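Local structure of transcriptional regulator, SorC family (Enterococcus faecalis, 2O0M) at residues G200-L212 with L220-I233. The protein is a putative transcriptional regulator that probably binds DNA and, through a putative sugar-binding domain, perhaps a carbohydrate effector. Numbering follows the deposited sequence.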
ATOM      1  N   GLY A 200      11.027 -15.219   4.082  1.00 14.05           N
ATOM      2  CA  GLY A 200      11.648 -15.874   5.231  1.00 14.27           C
ATOM      3  C   GLY A 200      11.413 -15.185   6.560  1.00 14.27           C
ATOM      4  O   GLY A 200      12.014 -15.554   7.571  1.00 15.33           O
ATOM      5  N   GLY A 201      10.532 -14.183   6.574  1.00 13.96           N
ATOM      6  CA  GLY A 201      10.244 -13.440   7.789  1.00 13.84           C
ATOM      7  C   GLY A 201       9.053 -13.973   8.543  1.00 13.92           C
ATOM      8  O   GLY A 201       8.689 -15.157   8.423  1.00 14.27           O
ATOM      9  N   ASN A 202       8.449 -13.083   9.329  1.00 14.08           N
ATOM     10  CA  ASN A 202       7.320 -13.412  10.156  1.00 13.82           C
ATOM     11  C   ASN A 202       6.211 -12.396   9.971  1.00 13.62           C
ATOM     12  O   ASN A 202       6.433 -11.330   9.406  1.00 12.76           O
ATOM     13  CB  ASN A 202       7.763 -13.466  11.613  1.00 14.10           C
ATOM     14  CG  ASN A 202       8.547 -14.720  11.918  1.00 14.41           C
ATOM     15  OD1 ASN A 202       7.966 -15.798  12.036  1.00 16.53           O
ATOM     16  ND2 ASN A 202       9.871 -14.601  12.002  1.00 16.39           N
ATOM     17  N   TYR A 203       5.016 -12.737  10.439  1.00 13.50           N
ATOM     18  CA  TYR A 203       3.888 -11.819  10.373  1.00 13.86           C
ATOM     19  C   TYR A 203       3.103 -11.841  11.655  1.00 14.09           C
ATOM     20  O   TYR A 203       3.178 -12.796  12.445  1.00 14.27           O
ATOM     21  CB  TYR A 203       2.970 -12.124   9.180  1.00 13.70           C
ATOM     22  CG  TYR A 203       2.095 -13.360   9.324  1.00 13.39           C
ATOM     23  CD1 TYR A 203       0.772 -13.252   9.731  1.00 14.56           C
ATOM     24  CD2 TYR A 203       2.582 -14.628   9.014  1.00 12.46           C
ATOM     25  CE1 TYR A 203      -0.039 -14.373   9.850  1.00 14.08           C
ATOM     26  CE2 TYR A 203       1.779 -15.756   9.120  1.00 13.36           C
ATOM     27  CZ  TYR A 203       0.466 -15.618   9.556  1.00 13.82           C
ATOM     28  OH  TYR A 203      -0.353 -16.718   9.683  1.00 13.64           O
ATOM     29  N   ARG A 204       2.359 -10.764  11.862  1.00 14.32           N
ATOM     30  CA  ARG A 204       1.343 -10.711  12.891  1.00 14.47           C
ATOM     31  C   ARG A 204       0.074 -10.132  12.286  1.00 14.12           C
ATOM     32  O   ARG A 204       0.060  -8.991  11.848  1.00 13.03           O
ATOM     33  CB  ARG A 204       1.818  -9.871  14.073  1.00 15.01           C
ATOM     34  CG  ARG A 204       2.933 -10.532  14.877  1.00 17.42           C
ATOM     35  CD  ARG A 204       2.412 -11.693  15.696  1.00 21.11           C
ATOM     36  NE  ARG A 204       1.516 -11.244  16.752  1.00 23.73           N
ATOM     37  CZ  ARG A 204       1.911 -10.735  17.913  1.00 26.00           C
ATOM     38  NH1 ARG A 204       3.199 -10.600  18.206  1.00 28.23           N
ATOM     39  NH2 ARG A 204       0.999 -10.362  18.793  1.00 26.78           N
ATOM     40  N   ALA A 205      -0.978 -10.939  12.254  1.00 14.06           N
ATOM     41  CA  ALA A 205      -2.259 -10.506  11.725  1.00 14.21           C
ATOM     42  C   ALA A 205      -2.941  -9.626  12.748  1.00 14.03           C
ATOM     43  O   ALA A 205      -2.756  -9.798  13.950  1.00 14.68           O
ATOM     44  CB  ALA A 205      -3.132 -11.696  11.382  1.00 14.47           C
ATOM     45  N   LEU A 206      -3.717  -8.667  12.262  1.00 14.20           N
ATOM     46  CA  LEU A 206      -4.543  -7.840  13.109  1.00 14.57           C
ATOM     47  C   LEU A 206      -5.927  -8.450  13.030  1.00 15.45           C
ATOM     48  O   LEU A 206      -6.547  -8.457  11.965  1.00 14.41           O
ATOM     49  CB  LEU A 206      -4.544  -6.396  12.611  1.00 13.95           C
ATOM     50  CG  LEU A 206      -5.466  -5.420  13.339  1.00 14.17           C
ATOM     51  CD1 LEU A 206      -5.069  -5.238  14.792  1.00 13.59           C
ATOM     52  CD2 LEU A 206      -5.427  -4.095  12.617  1.00 14.75           C
ATOM     53  N   TYR A 207      -6.399  -8.996  14.143  1.00 16.98           N
ATOM     54  CA  TYR A 207      -7.597  -9.827  14.109  1.00 18.47           C
ATOM     55  C   TYR A 207      -8.830  -8.955  14.273  1.00 18.67           C
ATOM     56  O   TYR A 207      -9.576  -9.037  15.242  1.00 18.95           O
ATOM     57  CB  TYR A 207      -7.473 -10.986  15.111  1.00 20.63           C
ATOM     58  CG  TYR A 207      -6.649 -12.118  14.525  1.00 22.21           C
ATOM     59  CD1 TYR A 207      -5.383 -12.412  14.981  1.00 23.66           C
ATOM     60  CD2 TYR A 207      -7.136 -12.881  13.479  1.00 23.39           C
ATOM     61  CE1 TYR A 207      -4.636 -13.459  14.423  1.00 23.49           C
ATOM     62  CE2 TYR A 207      -6.383 -13.941  12.907  1.00 24.57           C
ATOM     63  CZ  TYR A 207      -5.143 -14.215  13.380  1.00 24.96           C
ATOM     64  OH  TYR A 207      -4.436 -15.256  12.788  1.00 25.92           O
ATOM     65  N   VAL A 208      -9.006  -8.091  13.277  1.00 17.93           N
ATOM     66  CA  VAL A 208     -10.133  -7.192  13.170  1.00 17.93           C
ATOM     67  C   VAL A 208     -10.834  -7.572  11.874  1.00 18.18           C
ATOM     68  O   VAL A 208     -10.191  -7.643  10.836  1.00 17.99           O
ATOM     69  CB  VAL A 208      -9.641  -5.722  13.118  1.00 17.73           C
ATOM     70  CG1 VAL A 208     -10.776  -4.773  12.756  1.00 17.82           C
ATOM     71  CG2 VAL A 208      -9.031  -5.326  14.455  1.00 17.18           C
ATOM     72  N   PRO A 209     -12.138  -7.891  11.923  1.00 18.61           N
ATOM     73  CA  PRO A 209     -12.815  -8.192  10.657  1.00 19.11           C
ATOM     74  C   PRO A 209     -12.729  -7.049   9.640  1.00 19.13           C
ATOM     75  O   PRO A 209     -12.662  -5.887  10.027  1.00 19.27           O
ATOM     76  CB  PRO A 209     -14.261  -8.422  11.085  1.00 19.32           C
ATOM     77  CG  PRO A 209     -14.152  -8.893  12.507  1.00 19.32           C
ATOM     78  CD  PRO A 209     -13.035  -8.070  13.078  1.00 19.23           C
ATOM     79  N   GLU A 210     -12.716  -7.383   8.350  1.00 19.43           N
ATOM     80  CA  GLU A 210     -12.618  -6.365   7.302  1.00 19.67           C
ATOM     81  C   GLU A 210     -13.858  -5.490   7.227  1.00 21.03           C
ATOM     82  O   GLU A 210     -13.778  -4.335   6.819  1.00 20.31           O
ATOM     83  CB  GLU A 210     -12.326  -7.005   5.945  1.00 19.26           C
ATOM     84  CG  GLU A 210     -10.864  -7.315   5.742  1.00 18.09           C
ATOM     85  CD  GLU A 210     -10.040  -6.066   5.475  1.00 16.05           C
ATOM     86  OE1 GLU A 210      -9.799  -5.751   4.297  1.00 14.40           O
ATOM     87  OE2 GLU A 210      -9.653  -5.384   6.441  1.00 14.26           O
ATOM     88  N   GLN A 211     -14.995  -6.062   7.612  1.00 22.52           N
ATOM     89  CA  GLN A 211     -16.219  -5.318   7.880  1.00 24.45           C
ATOM     90  C   GLN A 211     -16.607  -5.612   9.328  1.00 24.62           C
ATOM     91  O   GLN A 211     -16.664  -6.776   9.724  1.00 24.49           O
ATOM     92  CB  GLN A 211     -17.336  -5.763   6.927  1.00 24.60           C
ATOM     93  CG  GLN A 211     -17.314  -5.075   5.557  1.00 27.08           C
ATOM     94  CD  GLN A 211     -16.532  -5.826   4.488  1.00 29.85           C
ATOM     95  OE1 GLN A 211     -15.884  -6.850   4.768  1.00 31.41           O
ATOM     96  NE2 GLN A 211     -16.579  -5.312   3.242  1.00 26.57           N
ATOM     97  N   LEU A 212     -16.857  -4.570  10.120  1.00 25.47           N
ATOM     98  CA  LEU A 212     -17.122  -4.745  11.559  1.00 26.23           C
ATOM     99  C   LEU A 212     -18.048  -3.692  12.143  1.00 27.13           C
ATOM    100  O   LEU A 212     -18.265  -2.631  11.543  1.00 27.06           O
ATOM    101  CB  LEU A 212     -15.830  -4.791  12.386  1.00 26.58           C
ATOM    102  CG  LEU A 212     -14.715  -3.725  12.306  1.00 27.44           C
ATOM    103  CD1 LEU A 212     -15.090  -2.422  11.638  1.00 28.82           C
ATOM    104  CD2 LEU A 212     -14.146  -3.461  13.687  1.00 26.69           C
ATOM    105  N   LEU A 220     -12.550  -5.128  20.840  1.00 23.34           N
ATOM    106  CA  LEU A 220     -11.221  -5.494  20.345  1.00 23.14           C
ATOM    107  C   LEU A 220     -10.136  -4.516  20.797  1.00 23.31           C
ATOM    108  O   LEU A 220      -9.006  -4.914  21.053  1.00 23.21           O
ATOM    109  CB  LEU A 220     -11.231  -5.634  18.819  1.00 23.05           C
ATOM    110  CG  LEU A 220     -11.966  -6.861  18.251  1.00 22.53           C
ATOM    111  CD1 LEU A 220     -11.962  -6.843  16.735  1.00 23.32           C
ATOM    112  CD2 LEU A 220     -11.364  -8.164  18.768  1.00 21.51           C
ATOM    113  N   LEU A 221     -10.481  -3.242  20.953  1.00 23.67           N
ATOM    114  CA  LEU A 221      -9.498  -2.261  21.421  1.00 23.81           C
ATOM    115  C   LEU A 221      -9.017  -2.461  22.851  1.00 24.04           C
ATOM    116  O   LEU A 221      -7.937  -1.984  23.205  1.00 24.39           O
ATOM    117  CB  LEU A 221     -10.038  -0.844  21.284  1.00 23.95           C
ATOM    118  CG  LEU A 221     -10.100  -0.324  19.859  1.00 24.59           C
ATOM    119  CD1 LEU A 221     -10.631   1.075  19.916  1.00 25.09           C
ATOM    120  CD2 LEU A 221      -8.736  -0.343  19.199  1.00 25.19           C
ATOM    121  N   GLN A 222      -9.817  -3.140  23.669  1.00 23.78           N
ATOM    122  CA  GLN A 222      -9.421  -3.462  25.036  1.00 23.93           C
ATOM    123  C   GLN A 222      -8.664  -4.781  25.124  1.00 23.70           C
ATOM    124  O   GLN A 222      -8.197  -5.155  26.199  1.00 24.02           O
ATOM    125  CB  GLN A 222     -10.651  -3.509  25.947  1.00 24.49           C
ATOM    126  CG  GLN A 222     -11.454  -2.216  25.957  1.00 25.87           C
ATOM    127  CD  GLN A 222     -10.632  -1.028  26.428  1.00 27.92           C
ATOM    128  OE1 GLN A 222     -10.015  -1.075  27.496  1.00 29.47           O
ATOM    129  NE2 GLN A 222     -10.614   0.042  25.633  1.00 28.17           N
ATOM    130  N   GLU A 223      -8.542  -5.488  24.001  1.00 22.82           N
ATOM    131  CA  GLU A 223      -7.817  -6.750  23.989  1.00 22.47           C
ATOM    132  C   GLU A 223      -6.316  -6.491  23.934  1.00 22.13           C
ATOM    133  O   GLU A 223      -5.844  -5.824  23.007  1.00 21.05           O
ATOM    134  CB  GLU A 223      -8.263  -7.608  22.801  1.00 22.18           C
ATOM    135  CG  GLU A 223      -9.693  -8.135  22.904  1.00 21.91           C
ATOM    136  CD  GLU A 223      -9.868  -9.190  23.999  1.00 21.79           C
ATOM    137  OE1 GLU A 223      -8.857  -9.671  24.555  1.00 23.18           O
ATOM    138  OE2 GLU A 223     -11.023  -9.557  24.297  1.00 21.93           O
ATOM    139  N   PRO A 224      -5.554  -7.002  24.925  1.00 21.88           N
ATOM    140  CA  PRO A 224      -4.103  -6.838  24.871  1.00 21.99           C
ATOM    141  C   PRO A 224      -3.471  -7.335  23.571  1.00 21.48           C
ATOM    142  O   PRO A 224      -2.500  -6.743  23.105  1.00 21.31           O
ATOM    143  CB  PRO A 224      -3.611  -7.674  26.055  1.00 22.51           C
ATOM    144  CG  PRO A 224      -4.732  -7.644  27.005  1.00 22.26           C
ATOM    145  CD  PRO A 224      -5.963  -7.712  26.153  1.00 22.26           C
ATOM    146  N   SER A 225      -4.019  -8.404  23.002  1.00 21.11           N
ATOM    147  CA  SER A 225      -3.492  -8.974  21.752  1.00 20.69           C
ATOM    148  C   SER A 225      -3.680  -8.019  20.573  1.00 20.48           C
ATOM    149  O   SER A 225      -2.792  -7.867  19.742  1.00 20.16           O
ATOM    150  CB  SER A 225      -4.169 -10.316  21.432  1.00 20.85           C
ATOM    151  OG  SER A 225      -5.559 -10.158  21.213  1.00 20.44           O
ATOM    152  N   ILE A 226      -4.849  -7.397  20.493  1.00 19.58           N
ATOM    153  CA  ILE A 226      -5.134  -6.416  19.439  1.00 19.73           C
ATOM    154  C   ILE A 226      -4.262  -5.169  19.625  1.00 19.55           C
ATOM    155  O   ILE A 226      -3.694  -4.639  18.660  1.00 18.98           O
ATOM    156  CB  ILE A 226      -6.624  -6.014  19.450  1.00 19.41           C
ATOM    157  CG1 ILE A 226      -7.523  -7.209  19.089  1.00 19.46           C
ATOM    158  CG2 ILE A 226      -6.893  -4.803  18.538  1.00 19.41           C
ATOM    159  CD1 ILE A 226      -7.477  -7.636  17.634  1.00 19.21           C
ATOM    160  N   GLN A 227      -4.164  -4.701  20.865  1.00 19.55           N
ATOM    161  CA  GLN A 227      -3.353  -3.529  21.194  1.00 20.39           C
ATOM    162  C   GLN A 227      -1.903  -3.745  20.815  1.00 19.94           C
ATOM    163  O   GLN A 227      -1.231  -2.833  20.329  1.00 19.57           O
ATOM    164  CB  GLN A 227      -3.419  -3.230  22.700  1.00 20.48           C
ATOM    165  CG  GLN A 227      -4.756  -2.717  23.208  1.00 22.37           C
ATOM    166  CD  GLN A 227      -4.841  -2.712  24.738  1.00 22.88           C
ATOM    167  OE1 GLN A 227      -3.915  -3.156  25.435  1.00 26.91           O
ATOM    168  NE2 GLN A 227      -5.957  -2.209  25.269  1.00 24.97           N
ATOM    169  N   GLU A 228      -1.428  -4.961  21.058  1.00 19.85           N
ATOM    170  CA  GLU A 228      -0.053  -5.334  20.781  1.00 19.95           C
ATOM    171  C   GLU A 228       0.237  -5.168  19.296  1.00 18.86           C
ATOM    172  O   GLU A 228       1.258  -4.604  18.925  1.00 18.39           O
ATOM    173  CB  GLU A 228       0.172  -6.774  21.221  1.00 20.15           C
ATOM    174  CG  GLU A 228       1.575  -7.305  21.075  1.00 22.01           C
ATOM    175  CD  GLU A 228       1.768  -8.588  21.872  1.00 23.10           C
ATOM    176  OE1 GLU A 228       1.328  -8.634  23.046  1.00 28.33           O
ATOM    177  OE2 GLU A 228       2.350  -9.546  21.330  1.00 28.59           O
ATOM    178  N   VAL A 229      -0.682  -5.629  18.455  1.00 18.23           N
ATOM    179  CA  VAL A 229      -0.488  -5.496  17.009  1.00 17.86           C
ATOM    180  C   VAL A 229      -0.617  -4.037  16.550  1.00 17.15           C
ATOM    181  O   VAL A 229       0.182  -3.583  15.725  1.00 16.80           O
ATOM    182  CB  VAL A 229      -1.396  -6.447  16.201  1.00 17.58           C
ATOM    183  CG1 VAL A 229      -1.186  -6.242  14.687  1.00 17.80           C
ATOM    184  CG2 VAL A 229      -1.090  -7.893  16.576  1.00 18.02           C
ATOM    185  N   LEU A 230      -1.586  -3.294  17.089  1.00 16.49           N
ATOM    186  CA  LEU A 230      -1.715  -1.864  16.774  1.00 16.76           C
ATOM    187  C   LEU A 230      -0.446  -1.105  17.160  1.00 17.03           C
ATOM    188  O   LEU A 230      -0.014  -0.204  16.447  1.00 16.65           O
ATOM    189  CB  LEU A 230      -2.952  -1.240  17.433  1.00 16.76           C
ATOM    190  CG  LEU A 230      -4.303  -1.704  16.874  1.00 16.16           C
ATOM    191  CD1 LEU A 230      -5.426  -1.186  17.762  1.00 17.48           C
ATOM    192  CD2 LEU A 230      -4.506  -1.266  15.412  1.00 16.79           C
ATOM    193  N   THR A 231       0.174  -1.497  18.268  1.00 17.17           N
ATOM    194  CA  THR A 231       1.423  -0.868  18.688  1.00 17.48           C
ATOM    195  C   THR A 231       2.561  -1.210  17.722  1.00 17.49           C
ATOM    196  O   THR A 231       3.324  -0.325  17.338  1.00 17.71           O
ATOM    197  CB  THR A 231       1.769  -1.251  20.143  1.00 17.83           C
ATOM    198  OG1 THR A 231       0.731  -0.759  20.996  1.00 17.33           O
ATOM    199  CG2 THR A 231       3.097  -0.651  20.586  1.00 18.06           C
ATOM    200  N   LEU A 232       2.655  -2.474  17.314  1.00 17.48           N
ATOM    201  CA  LEU A 232       3.648  -2.892  16.318  1.00 17.71           C
ATOM    202  C   LEU A 232       3.495  -2.057  15.054  1.00 17.28           C
ATOM    203  O   LEU A 232       4.478  -1.547  14.502  1.00 17.51           O
ATOM    204  CB  LEU A 232       3.516  -4.381  15.983  1.00 18.02           C
ATOM    205  CG  LEU A 232       4.038  -5.357  17.047  1.00 19.25           C
ATOM    206  CD1 LEU A 232       3.512  -6.767  16.807  1.00 20.57           C
ATOM    207  CD2 LEU A 232       5.557  -5.350  17.080  1.00 21.49           C
ATOM    208  N   ILE A 233       2.254  -1.902  14.602  1.00 16.90           N
ATOM    209  CA  ILE A 233       1.980  -1.113  13.399  1.00 17.16           C
ATOM    210  C   ILE A 233       2.445   0.325  13.588  1.00 17.29           C
ATOM    211  O   ILE A 233       3.063   0.896  12.703  1.00 17.45           O
ATOM    212  CB  ILE A 233       0.478  -1.130  13.023  1.00 16.99           C
ATOM    213  CG1 ILE A 233       0.077  -2.530  12.564  1.00 17.49           C
ATOM    214  CG2 ILE A 233       0.174  -0.086  11.934  1.00 17.09           C
ATOM    215  CD1 ILE A 233      -1.410  -2.770  12.645  1.00 16.92           C
TER
HETATM  216  O   HOH W   1      -1.617 -10.105  19.408  1.00 45.95           O
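Leu206 lays its side chain against Val229 and Leu230 where the chain, on leaving strand 202-203, runs past the helix 224-234. The contact lies within the beta-alpha-beta crossover that joins strand 202-203 to strand 238-245 through helices 214-221 and 224-234, at the edge of the Rossmann-like sheet of the putative sugar-binding domain; strand 202-203 pairs in parallel with strand 169-175. Leu206 CB sits 4.0 Å from Val229 CG1. Because CG stands anti to the backbone N (chi1 175°), the branch runs on to the helix. CD1 then rests on Val229 CG1, Leu230 CD2 and Ile226 CG2. The other methyl meets Leu230 CD2 as well, and Leu206 CD2 lies 4.2 Å from Ile233 CD1. Pro175 of strand 169-175 also touches this leucine.

Next comes Tyr207, the centre of an inverse gamma turn, whose carbonyl O lies alongside two methyl groups; Ile226 CD1 sits beside Tyr207 O at 3.5 Å. Leu220 CD1 approaches the same oxygen, packs on Val208 CG2 and reaches Pro209 CD, so the end of helix 214-221 joins the apolar patch.

At the strand end of the contact, Arg204 bends at chi2 and chi3 and forms a salt bridge to Glu228, whose chain is extended. Arg204 NH2 donates to Glu228 OE2 over 3.0 Å at 162°; the NH1 bond to that oxygen is weak. The guanidinium takes the oxygen at its edge, but the carboxylate is turned 80° to it and met from above its plane. Leu232 CD1 lies over one guanidinium face, and one water accepts from Arg204 NH2 at 2.7 Å.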